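Local structure of aminotransferase, class III (Deinococcus radiodurans, 3I4J) at residues C[106-111]-C[150-154]; C[111-116]-C[278-283]; C[126-130]-C[197-203]; C[228-232]-C[243-247]. The protein probably acts as a pyridoxal-phosphate-dependent aminotransferase of class III, transferring amino groups between amino compounds and keto or aldehyde acceptors. The protein carries 1 engineered substitution. All coordinates share one frame. Residue numbers count along the deposited sequence, not the author numbering.

Contact 1 (C[106-111]-C[150-154]); sequences VKLARQ and LYTPL
Two hydrogen bonds from one arginine converge on a single carbonyl. R110 NE donates to L150 O at 2.8 Å (156° at the hydrogen), and R110 NH2 donates to the same L150 O at 3.0 Å (138°). The guanidinium also reaches P119 O and R121 O through NH1, so it holds backbone carbonyls from two parts of the chain. The setting is a helix-loop contact in the large α/β domain of a fold-type I PLP enzyme. Residues 106-111 are regular α-helix, part of helix 98-115. L150 and Y151 are loop, and T152 begins a short 3-10 segment with L154 N bonded to Y151 O at 3.1 Å. The nearest CA pairs are R110-Y151 at 7.3 Å and Q111-L150 at 8.1 Å. R110 runs t, p, t along chi1 to chi3. P153 lies over one face of its guanidinium, with P153 CG 3.5 Å from R110 NH2. Y151 (chi1 m) swings its ring back to the helix: CD1 is 3.5 Å from R110 CG, and OH is 3.2 Å from both K107 CE and Q111 CB. K107 NZ hydrogen-bonds to F290 O. It also lies 5.0 Å from the centroid of the Y151 ring, a long distance that gives at most a weak cation-pi attraction. L154 closes the apolar side. Its CD1 is 3.8 Å from R110 CD, and its CD2 is 3.9 Å from V106 CG1.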
loop_
_atom_site.group_PDB
_atom_site.type_symbol
_atom_site.label_atom_id
_atom_site.label_comp_id
_atom_site.label_asym_id
_atom_site.label_seq_id
_atom_site.Cartn_x
_atom_site.Cartn_y
_atom_site.Cartn_z
ATOM N N VAL C 106 -5.960 8.077 12.589
ATOM C CA VAL C 106 -5.498 9.267 13.291
ATOM C C VAL C 106 -6.108 10.516 12.662
ATOM O O VAL C 106 -6.591 11.408 13.361
ATOM C CB VAL C 106 -3.952 9.359 13.236
ATOM C CG1 VAL C 106 -3.480 10.699 13.761
ATOM C CG2 VAL C 106 -3.346 8.230 14.057
ATOM N N LYS C 107 -6.090 10.572 11.335
ATOM C CA LYS C 107 -6.638 11.709 10.608
ATOM C C LYS C 107 -8.119 11.873 10.963
ATOM O O LYS C 107 -8.583 12.986 11.233
ATOM C CB LYS C 107 -6.471 11.482 9.099
ATOM C CG LYS C 107 -6.727 12.705 8.221
ATOM C CD LYS C 107 -8.207 12.989 8.040
ATOM C CE LYS C 107 -8.432 14.153 7.082
ATOM N NZ LYS C 107 -7.914 13.857 5.716
ATOM N N LEU C 108 -8.838 10.753 10.972
ATOM C CA LEU C 108 -10.265 10.733 11.288
ATOM C C LEU C 108 -10.556 11.214 12.713
ATOM O O LEU C 108 -11.498 11.974 12.937
ATOM C CB LEU C 108 -10.818 9.318 11.100
ATOM C CG LEU C 108 -12.306 9.099 11.381
ATOM C CD1 LEU C 108 -13.148 10.046 10.533
ATOM C CD2 LEU C 108 -12.661 7.646 11.077
ATOM N N ALA C 109 -9.754 10.761 13.672
ATOM C CA ALA C 109 -9.941 11.165 15.062
ATOM C C ALA C 109 -9.792 12.676 15.177
ATOM O O ALA C 109 -10.574 13.334 15.861
ATOM C CB ALA C 109 -8.931 10.465 15.960
ATOM N N ARG C 110 -8.786 13.225 14.501
ATOM C CA ARG C 110 -8.551 14.664 14.526
ATOM C C ARG C 110 -9.696 15.407 13.840
ATOM O O ARG C 110 -10.246 16.356 14.401
ATOM C CB ARG C 110 -7.214 14.991 13.845
ATOM C CG ARG C 110 -6.958 16.480 13.567
ATOM C CD ARG C 110 -6.962 17.351 14.820
ATOM N NE ARG C 110 -6.712 18.759 14.494
ATOM C CZ ARG C 110 -6.886 19.770 15.343
ATOM N NH1 ARG C 110 -7.311 19.540 16.578
ATOM N NH2 ARG C 110 -6.642 21.017 14.958
ATOM N N GLN C 111 -10.065 14.973 12.639
ATOM C CA GLN C 111 -11.152 15.630 11.917
ATOM C C GLN C 111 -12.466 15.610 12.692
ATOM O O GLN C 111 -13.219 16.580 12.675
ATOM C CB GLN C 111 -11.381 14.982 10.550
ATOM C CG GLN C 111 -12.464 15.700 9.752
ATOM C CD GLN C 111 -12.591 15.202 8.330
ATOM O OE1 GLN C 111 -11.803 14.370 7.876
ATOM N NE2 GLN C 111 -13.587 15.715 7.613
ATOM N N LEU C 150 -5.331 22.511 9.552
ATOM C CA LEU C 150 -6.164 21.870 10.565
ATOM C C LEU C 150 -5.516 20.604 11.122
ATOM O O LEU C 150 -5.952 20.079 12.147
ATOM C CB LEU C 150 -7.528 21.507 9.973
ATOM C CG LEU C 150 -8.396 22.651 9.444
ATOM C CD1 LEU C 150 -9.681 22.079 8.854
ATOM C CD2 LEU C 150 -8.713 23.625 10.574
ATOM N N TYR C 151 -4.467 20.128 10.458
ATOM C CA TYR C 151 -3.793 18.902 10.876
ATOM C C TYR C 151 -2.337 19.064 11.308
ATOM O O TYR C 151 -1.715 18.122 11.797
ATOM C CB TYR C 151 -3.906 17.881 9.747
ATOM C CG TYR C 151 -5.347 17.529 9.454
ATOM C CD1 TYR C 151 -5.994 16.520 10.164
ATOM C CD2 TYR C 151 -6.083 18.247 8.510
ATOM C CE1 TYR C 151 -7.342 16.232 9.946
ATOM C CE2 TYR C 151 -7.436 17.970 8.283
ATOM C CZ TYR C 151 -8.058 16.963 9.005
ATOM O OH TYR C 151 -9.392 16.684 8.788
ATOM N N THR C 152 -1.794 20.264 11.141
ATOM C CA THR C 152 -0.416 20.522 11.533
ATOM C C THR C 152 -0.137 20.302 13.030
ATOM O O THR C 152 0.997 20.039 13.420
ATOM C CB THR C 152 -0.016 21.959 11.180
ATOM O OG1 THR C 152 1.283 22.241 11.717
ATOM C CG2 THR C 152 -1.013 22.921 11.756
ATOM N N PRO C 153 -1.159 20.428 13.894
ATOM C CA PRO C 153 -0.841 20.206 15.308
ATOM C C PRO C 153 -0.364 18.783 15.606
ATOM O O PRO C 153 0.288 18.546 16.621
ATOM C CB PRO C 153 -2.149 20.561 16.020
ATOM C CG PRO C 153 -3.195 20.318 14.971
ATOM C CD PRO C 153 -2.555 20.871 13.734
ATOM N N LEU C 154 -0.684 17.846 14.717
ATOM C CA LEU C 154 -0.268 16.455 14.887
ATOM C C LEU C 154 1.240 16.306 14.679
ATOM O O LEU C 154 1.829 15.281 15.034
ATOM C CB LEU C 154 -1.021 15.553 13.901
ATOM C CG LEU C 154 -2.457 15.131 14.245
ATOM C CD1 LEU C 154 -3.259 16.309 14.779
ATOM C CD2 LEU C 154 -3.113 14.556 13.002
#

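Contact 2 (C[111-116]-C[278-283]); sequences QYHVER and QVYETV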
loop_
_atom_site.group_PDB
_atom_site.type_symbol
_atom_site.label_atom_id
_atom_site.label_comp_id
_atom_site.label_asym_id
_atom_site.label_seq_id
_atom_site.Cartn_x
_atom_site.Cartn_y
_atom_site.Cartn_z
ATOM N N GLN C 111 -10.065 14.973 12.639
ATOM C CA GLN C 111 -11.152 15.630 11.917
ATOM C C GLN C 111 -12.466 15.610 12.692
ATOM O O GLN C 111 -13.219 16.580 12.675
ATOM C CB GLN C 111 -11.381 14.982 10.550
ATOM C CG GLN C 111 -12.464 15.700 9.752
ATOM C CD GLN C 111 -12.591 15.202 8.330
ATOM O OE1 GLN C 111 -11.803 14.370 7.876
ATOM N NE2 GLN C 111 -13.587 15.715 7.613
ATOM N N TYR C 112 -12.740 14.497 13.362
ATOM C CA TYR C 112 -13.965 14.354 14.143
ATOM C C TYR C 112 -14.162 15.532 15.103
ATOM O O TYR C 112 -15.228 16.149 15.136
ATOM C CB TYR C 112 -13.917 13.045 14.934
ATOM C CG TYR C 112 -15.075 12.831 15.887
ATOM C CD1 TYR C 112 -16.328 12.436 15.418
ATOM C CD2 TYR C 112 -14.911 13.013 17.262
ATOM C CE1 TYR C 112 -17.395 12.223 16.298
ATOM C CE2 TYR C 112 -15.968 12.804 18.150
ATOM C CZ TYR C 112 -17.205 12.408 17.660
ATOM O OH TYR C 112 -18.251 12.185 18.530
ATOM N N HIS C 113 -13.133 15.845 15.881
ATOM C CA HIS C 113 -13.227 16.941 16.839
ATOM C C HIS C 113 -13.269 18.315 16.190
ATOM O O HIS C 113 -13.929 19.228 16.694
ATOM C CB HIS C 113 -12.079 16.835 17.840
ATOM C CG HIS C 113 -12.181 15.624 18.710
ATOM N ND1 HIS C 113 -11.185 14.676 18.793
ATOM C CD2 HIS C 113 -13.202 15.167 19.474
ATOM C CE1 HIS C 113 -11.589 13.686 19.569
ATOM N NE2 HIS C 113 -12.809 13.958 19.994
ATOM N N VAL C 114 -12.570 18.466 15.071
ATOM C CA VAL C 114 -12.567 19.739 14.362
ATOM C C VAL C 114 -13.961 20.037 13.806
ATOM O O VAL C 114 -14.435 21.177 13.866
ATOM C CB VAL C 114 -11.542 19.727 13.202
ATOM C CG1 VAL C 114 -11.786 20.916 12.277
ATOM C CG2 VAL C 114 -10.125 19.787 13.766
ATOM N N GLU C 115 -14.620 19.011 13.278
ATOM C CA GLU C 115 -15.958 19.166 12.713
ATOM C C GLU C 115 -16.963 19.558 13.790
ATOM O O GLU C 115 -17.933 20.269 13.517
ATOM C CB GLU C 115 -16.428 17.863 12.065
ATOM C CG GLU C 115 -15.639 17.411 10.843
ATOM C CD GLU C 115 -15.768 18.361 9.667
ATOM O OE1 GLU C 115 -16.733 19.155 9.648
ATOM O OE2 GLU C 115 -14.909 18.303 8.754
ATOM N N ARG C 116 -16.729 19.084 15.009
ATOM C CA ARG C 116 -17.622 19.371 16.129
ATOM C C ARG C 116 -17.322 20.702 16.810
ATOM O O ARG C 116 -17.937 21.040 17.825
ATOM C CB ARG C 116 -17.551 18.239 17.161
ATOM C CG ARG C 116 -17.976 16.881 16.632
ATOM C CD ARG C 116 -17.826 15.832 17.714
ATOM N NE ARG C 116 -18.697 16.136 18.844
ATOM C CZ ARG C 116 -18.593 15.581 20.043
ATOM N NH1 ARG C 116 -17.646 14.682 20.278
ATOM N NH2 ARG C 116 -19.431 15.927 21.009
ATOM N N GLN C 278 -21.498 7.423 14.339
ATOM C CA GLN C 278 -21.367 8.790 14.843
ATOM C C GLN C 278 -20.149 9.496 14.249
ATOM O O GLN C 278 -20.221 10.656 13.845
ATOM C CB GLN C 278 -21.245 8.755 16.370
ATOM C CG GLN C 278 -20.700 10.019 17.013
ATOM C CD GLN C 278 -21.719 11.133 17.088
ATOM O OE1 GLN C 278 -22.178 11.645 16.065
ATOM N NE2 GLN C 278 -22.082 11.518 18.308
ATOM N N VAL C 279 -19.025 8.793 14.210
ATOM C CA VAL C 279 -17.798 9.361 13.672
ATOM C C VAL C 279 -17.921 9.574 12.161
ATOM O O VAL C 279 -17.557 10.630 11.645
ATOM C CB VAL C 279 -16.599 8.447 13.975
ATOM C CG1 VAL C 279 -15.335 9.016 13.346
ATOM C CG2 VAL C 279 -16.431 8.314 15.491
ATOM N N TYR C 280 -18.439 8.571 11.461
ATOM C CA TYR C 280 -18.622 8.660 10.010
ATOM C C TYR C 280 -19.539 9.828 9.641
ATOM O O TYR C 280 -19.204 10.651 8.787
ATOM C CB TYR C 280 -19.227 7.357 9.473
ATOM C CG TYR C 280 -19.607 7.403 8.008
ATOM C CD1 TYR C 280 -18.636 7.549 7.019
ATOM C CD2 TYR C 280 -20.942 7.293 7.610
ATOM C CE1 TYR C 280 -18.978 7.587 5.667
ATOM C CE2 TYR C 280 -21.298 7.333 6.260
ATOM C CZ TYR C 280 -20.310 7.480 5.296
ATOM O OH TYR C 280 -20.658 7.532 3.966
ATOM N N GLU C 281 -20.698 9.895 10.289
ATOM C CA GLU C 281 -21.668 10.957 10.015
ATOM C C GLU C 281 -21.113 12.355 10.286
ATOM O O GLU C 281 -21.460 13.313 9.592
ATOM C CB GLU C 281 -22.931 10.733 10.846
ATOM C CG GLU C 281 -23.684 9.461 10.506
ATOM C CD GLU C 281 -24.793 9.163 11.500
ATOM O OE1 GLU C 281 -25.532 10.105 11.862
ATOM O OE2 GLU C 281 -24.931 7.990 11.912
ATOM N N THR C 282 -20.256 12.478 11.294
ATOM C CA THR C 282 -19.659 13.766 11.637
ATOM C C THR C 282 -18.722 14.246 10.532
ATOM O O THR C 282 -18.727 15.422 10.159
ATOM C CB THR C 282 -18.864 13.674 12.961
ATOM O OG1 THR C 282 -19.773 13.434 14.041
ATOM C CG2 THR C 282 -18.092 14.958 13.226
ATOM N N VAL C 283 -17.922 13.328 10.002
ATOM C CA VAL C 283 -16.985 13.674 8.943
ATOM C C VAL C 283 -17.697 13.896 7.604
ATOM O O VAL C 283 -17.282 14.743 6.814
ATOM C CB VAL C 283 -15.878 12.586 8.798
ATOM C CG1 VAL C 283 -16.497 11.235 8.527
ATOM C CG2 VAL C 283 -14.924 12.957 7.683
#
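Q111 opens the contact. Its CA-to-CB bond points at helix 278-283, and NE2 lies 3.1 Å from V283 CG2. The same NE2 donates to E115 OE2 at 3.1 Å, one helical turn on, so the polar end of Q111 is held within its own helix. Y112 follows, and its ring meets Q278, V279 and T282. Y112 CD1 is 3.8 Å from V279 CA, Y112 CE1 is 4.1 Å from V279 CG2 and 3.5 Å from T282 OG1, and Q278 CG meets the ring edge 3.6 Å from Y112 OH. The T282 hydroxyl bonds back to Q278 O at 2.8 Å, so it can sit beside the ring without a partner across the interface. E115 then sets its CB 3.5 Å from T282 CG2. R116 CG, just past the helix, lies 3.9 Å from T282 CG2. No hydrogen bond crosses between the segments. The axes approach to 9.1 Å at 59°. Y112 and V279 both also touch I227 of strand 227-231, and V283 packs on F5 of the second subunit. This is helix-helix packing on one face of the central sheet, as in the α/β/α large domain of fold-type I PLP enzymes.

Contact 3 (C[126-130]-C[197-203]); sequences TRVPS and EPVVGAS
A strand end and an irregular loop meet here through side chains, backbone groups of E197 and one water. T126 and R127 finish strand 123-127. The chain then turns at V128-P129, whose peptide is cis, and S130 N returns to R127 O at 2.8 Å. Residues 197-203 have no regular structure and follow strand 191-196. The closest CA pair is P129-S203 at 6.0 Å. S130 (chi1 m) donates from OG to E197 OE1 at 2.8 Å. E197 (chi1 m, chi2 t) also takes a weak bond at OE2 from G201 N, at 3.2 Å, so both carboxylate oxygens have partners. R127 extends with chi1 and chi2 t and chi3 p. Its NH2 makes a weak bond to E197 O at 2.8 Å (125°), while NH1 bonds to the hydroxyls of Y213 and Y214. The Y214 hydroxyl also bonds to P198 O. Water 1 accepts from E197 N at 3.0 Å and weakly from R127 NH2 at 3.3 Å, and donates to S130 OG at 2.6 Å. Packing is modest: V200 CG2 is 3.9 Å from R127 NH2, and P129 CG is 3.6 Å from S203 OG. E197 is thus bound through its backbone N, its carbonyl and its carboxylate. The contact joins the loops after adjacent parallel strands 123-127 and 191-196 of the central fold-type I sheet. Its chemistry implies hydrogen bonding more than apolar burial.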
loop_
_atom_site.group_PDB
_atom_site.type_symbol
_atom_site.label_atom_id
_atom_site.label_comp_id
_atom_site.label_asym_id
_atom_site.label_seq_id
_atom_site.Cartn_x
_atom_site.Cartn_y
_atom_site.Cartn_z
ATOM N N THR C 126 -0.739 7.217 22.967
ATOM C CA THR C 126 -0.378 5.862 22.585
ATOM C C THR C 126 0.301 5.261 23.811
ATOM O O THR C 126 0.636 5.975 24.754
ATOM C CB THR C 126 0.546 5.804 21.338
ATOM O OG1 THR C 126 1.715 6.600 21.550
ATOM C CG2 THR C 126 -0.214 6.310 20.110
ATOM N N ARG C 127 0.517 3.958 23.797
ATOM C CA ARG C 127 1.073 3.280 24.960
ATOM C C ARG C 127 2.413 2.592 24.730
ATOM O O ARG C 127 2.626 1.958 23.698
ATOM C CB ARG C 127 0.038 2.257 25.434
ATOM C CG ARG C 127 0.317 1.564 26.753
ATOM C CD ARG C 127 -0.792 0.536 27.011
ATOM N NE ARG C 127 -0.825 -0.458 25.938
ATOM C CZ ARG C 127 -1.837 -1.285 25.696
ATOM N NH1 ARG C 127 -2.926 -1.257 26.452
ATOM N NH2 ARG C 127 -1.759 -2.141 24.684
ATOM N N VAL C 128 3.307 2.721 25.704
ATOM C CA VAL C 128 4.615 2.084 25.639
ATOM C C VAL C 128 4.351 0.577 25.557
ATOM O O VAL C 128 3.474 0.057 26.251
ATOM C CB VAL C 128 5.448 2.390 26.912
ATOM C CG1 VAL C 128 6.771 1.641 26.871
ATOM C CG2 VAL C 128 5.694 3.888 27.034
ATOM N N PRO C 129 5.092 -0.145 24.701
ATOM C CA PRO C 129 6.153 0.310 23.800
ATOM C C PRO C 129 5.677 0.341 22.347
ATOM O O PRO C 129 6.488 0.260 21.420
ATOM C CB PRO C 129 7.219 -0.748 24.008
ATOM C CG PRO C 129 6.374 -2.001 24.019
ATOM C CD PRO C 129 5.130 -1.615 24.828
ATOM N N SER C 130 4.366 0.441 22.156
ATOM C CA SER C 130 3.771 0.468 20.822
ATOM C C SER C 130 3.966 1.825 20.148
ATOM O O SER C 130 5.091 2.301 19.986
ATOM C CB SER C 130 2.272 0.156 20.911
ATOM O OG SER C 130 2.032 -1.042 21.635
ATOM N N GLU C 197 -2.943 -1.342 20.821
ATOM C CA GLU C 197 -3.112 -2.692 20.288
ATOM C C GLU C 197 -3.706 -3.426 21.487
ATOM O O GLU C 197 -3.121 -3.399 22.565
ATOM C CB GLU C 197 -1.765 -3.350 19.984
ATOM C CG GLU C 197 -0.903 -2.691 18.929
ATOM C CD GLU C 197 0.481 -3.318 18.872
ATOM O OE1 GLU C 197 1.340 -2.961 19.709
ATOM O OE2 GLU C 197 0.703 -4.181 18.004
ATOM N N PRO C 198 -4.860 -4.090 21.324
ATOM C CA PRO C 198 -5.428 -4.796 22.480
ATOM C C PRO C 198 -4.398 -5.762 23.074
ATOM O O PRO C 198 -4.213 -5.836 24.293
ATOM C CB PRO C 198 -6.637 -5.512 21.884
ATOM C CG PRO C 198 -7.085 -4.556 20.808
ATOM C CD PRO C 198 -5.757 -4.167 20.160
ATOM N N VAL C 199 -3.745 -6.512 22.194
ATOM C CA VAL C 199 -2.694 -7.447 22.578
ATOM C C VAL C 199 -1.515 -6.944 21.759
ATOM O O VAL C 199 -1.627 -6.793 20.541
ATOM C CB VAL C 199 -3.043 -8.899 22.178
ATOM C CG1 VAL C 199 -1.865 -9.819 22.456
ATOM C CG2 VAL C 199 -4.263 -9.368 22.961
ATOM N N VAL C 200 -0.405 -6.656 22.430
ATOM C CA VAL C 200 0.781 -6.122 21.769
ATOM C C VAL C 200 1.461 -7.098 20.817
ATOM O O VAL C 200 1.494 -8.306 21.056
ATOM C CB VAL C 200 1.809 -5.624 22.811
ATOM C CG1 VAL C 200 3.051 -5.075 22.116
ATOM C CG2 VAL C 200 1.172 -4.541 23.678
ATOM N N GLY C 201 2.004 -6.552 19.734
ATOM C CA GLY C 201 2.682 -7.366 18.744
ATOM C C GLY C 201 4.184 -7.440 18.939
ATOM O O GLY C 201 4.670 -7.682 20.042
ATOM N N ALA C 202 4.918 -7.216 17.853
ATOM C CA ALA C 202 6.376 -7.273 17.850
ATOM C C ALA C 202 7.094 -6.504 18.958
ATOM O O ALA C 202 8.060 -7.006 19.528
ATOM C CB ALA C 202 6.895 -6.815 16.489
ATOM N N SER C 203 6.630 -5.295 19.264
ATOM C CA SER C 203 7.260 -4.464 20.293
ATOM C C SER C 203 7.453 -5.157 21.641
ATOM O O SER C 203 8.476 -4.971 22.301
ATOM C CB SER C 203 6.457 -3.175 20.490
ATOM O OG SER C 203 5.139 -3.459 20.920
HETATM O O HOH W 1 -0.435 -0.384 22.249
#

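Contact 4 (C[228-232]-C[243-247]); sequences FIADE and PLALS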
loop_
_atom_site.group_PDB
_atom_site.type_symbol
_atom_site.label_atom_id
_atom_site.label_comp_id
_atom_site.label_asym_id
_atom_site.label_seq_id
_atom_site.Cartn_x
_atom_site.Cartn_y
_atom_site.Cartn_z
ATOM N N PHE C 228 -11.594 6.287 20.985
ATOM C CA PHE C 228 -10.840 5.093 21.346
ATOM C C PHE C 228 -10.567 4.311 20.058
ATOM O O PHE C 228 -11.488 3.830 19.383
ATOM C CB PHE C 228 -11.644 4.258 22.354
ATOM C CG PHE C 228 -10.997 2.953 22.746
ATOM C CD1 PHE C 228 -9.618 2.762 22.646
ATOM C CD2 PHE C 228 -11.776 1.922 23.266
ATOM C CE1 PHE C 228 -9.033 1.562 23.060
ATOM C CE2 PHE C 228 -11.202 0.724 23.681
ATOM C CZ PHE C 228 -9.826 0.543 23.579
ATOM N N ILE C 229 -9.289 4.226 19.699
ATOM C CA ILE C 229 -8.884 3.523 18.487
ATOM C C ILE C 229 -8.215 2.211 18.863
ATOM O O ILE C 229 -7.249 2.205 19.616
ATOM C CB ILE C 229 -7.871 4.358 17.664
ATOM C CG1 ILE C 229 -8.460 5.733 17.333
ATOM C CG2 ILE C 229 -7.517 3.620 16.376
ATOM C CD1 ILE C 229 -7.453 6.713 16.733
ATOM N N ALA C 230 -8.739 1.101 18.350
ATOM C CA ALA C 230 -8.150 -0.200 18.620
ATOM C C ALA C 230 -7.325 -0.603 17.402
ATOM O O ALA C 230 -7.866 -0.766 16.306
ATOM C CB ALA C 230 -9.228 -1.239 18.876
ATOM N N ASP C 231 -6.018 -0.735 17.600
ATOM C CA ASP C 231 -5.121 -1.133 16.520
ATOM C C ASP C 231 -5.114 -2.655 16.501
ATOM O O ASP C 231 -4.403 -3.299 17.282
ATOM C CB ASP C 231 -3.707 -0.598 16.773
ATOM C CG ASP C 231 -2.734 -0.977 15.666
ATOM O OD1 ASP C 231 -3.068 -1.862 14.860
ATOM O OD2 ASP C 231 -1.628 -0.402 15.614
ATOM N N GLU C 232 -5.933 -3.223 15.619
ATOM C CA GLU C 232 -6.059 -4.671 15.490
ATOM C C GLU C 232 -5.377 -5.180 14.226
ATOM O O GLU C 232 -5.695 -6.266 13.742
ATOM C CB GLU C 232 -7.539 -5.065 15.460
ATOM C CG GLU C 232 -8.306 -4.683 16.723
ATOM C CD GLU C 232 -8.607 -5.868 17.629
ATOM O OE1 GLU C 232 -8.082 -6.977 17.382
ATOM O OE2 GLU C 232 -9.374 -5.686 18.601
ATOM N N PRO C 243 -13.205 -12.438 17.007
ATOM C CA PRO C 243 -13.223 -11.660 15.758
ATOM C C PRO C 243 -12.259 -10.479 15.879
ATOM O O PRO C 243 -11.447 -10.236 14.989
ATOM C CB PRO C 243 -14.680 -11.235 15.640
ATOM C CG PRO C 243 -15.398 -12.438 16.214
ATOM C CD PRO C 243 -14.578 -12.742 17.457
ATOM N N LEU C 244 -12.381 -9.742 16.980
ATOM C CA LEU C 244 -11.475 -8.636 17.283
ATOM C C LEU C 244 -10.991 -8.965 18.693
ATOM O O LEU C 244 -11.788 -9.353 19.551
ATOM C CB LEU C 244 -12.198 -7.284 17.269
ATOM C CG LEU C 244 -12.638 -6.752 15.901
ATOM C CD1 LEU C 244 -13.440 -5.475 16.083
ATOM C CD2 LEU C 244 -11.411 -6.493 15.027
ATOM N N ALA C 245 -9.690 -8.835 18.930
ATOM C CA ALA C 245 -9.124 -9.158 20.240
ATOM C C ALA C 245 -9.711 -8.329 21.371
ATOM O O ALA C 245 -9.847 -8.814 22.498
ATOM C CB ALA C 245 -7.603 -8.985 20.210
ATOM N N LEU C 246 -10.055 -7.079 21.076
ATOM C CA LEU C 246 -10.607 -6.181 22.091
ATOM C C LEU C 246 -11.857 -6.748 22.753
ATOM O O LEU C 246 -12.087 -6.535 23.947
ATOM C CB LEU C 246 -10.937 -4.820 21.471
ATOM C CG LEU C 246 -11.368 -3.715 22.444
ATOM C CD1 LEU C 246 -10.229 -3.438 23.420
ATOM C CD2 LEU C 246 -11.734 -2.442 21.681
ATOM N N SER C 247 -12.656 -7.469 21.971
ATOM C CA SER C 247 -13.903 -8.067 22.453
ATOM C C SER C 247 -13.717 -9.093 23.562
ATOM O O SER C 247 -14.671 -9.419 24.273
ATOM C CB SER C 247 -14.656 -8.722 21.291
ATOM O OG SER C 247 -15.006 -7.757 20.317
#
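Two hydrogen bonds cross the contact, and both end on the carboxylate of E232. A245 N donates to E232 OE1 at 2.9 Å (148°), and L246 N donates to E232 OE2 at 2.9 Å (162°). The carboxylate therefore receives two consecutive backbone NH groups, at the start of the short 3-10 segment 245-247. That turn is held internally by S247 N to L244 O at 3.2 Å. E232 OE1 has a further partner in the hydroxyl of S235. Around the same carboxylate are close non-polar neighbours. E232 OE2 is 3.5 Å from L244 CB and 3.4 Å from L246 CB, and E232 OE1 is 3.5 Å from A245 CB. Strand 227-231 is an inner strand of the seven-stranded sheet, parallel to both 191-196 and 256-259. D231 begins the D-E-V sequence familiar in class III aminotransferases. In relatives the aspartate at this position faces the pyridine nitrogen of the cofactor, so D231 probably does the same. Its OD1 bonds to V233 N. The apolar part of the contact belongs to L246 (chi1 t, chi2 p). L246 CD2 lies 3.8 Å from F228 CE2 and 3.9 Å from A230 CB. F228 and A230 alternate with I229, which points away from the loop and packs on strands 191-196 and 256-259.

The four contacts form two neighbouring pairs. Contacts 1 and 2 have centres 11 Å apart and share Q111. L108 CG of the first packs on V279 CG1 of the second at 3.6 Å. Contacts 3 and 4 have centres 12 Å apart and both reach the large sheet; P198 CD lies 3.3 Å from D231 O. The pairs are joined where helix 98-115 meets the sheet, with A109 CB 4.1 Å from I229 CD1. Contacts 2 and 3 are farthest apart, at 26 Å between centres. Contacts 3 and 4 probably lie toward the cofactor, with D231 meeting its pyridine nitrogen as in relatives. L108, Y280 and V283 of contacts 1 and 2 touch F5 of the second subunit.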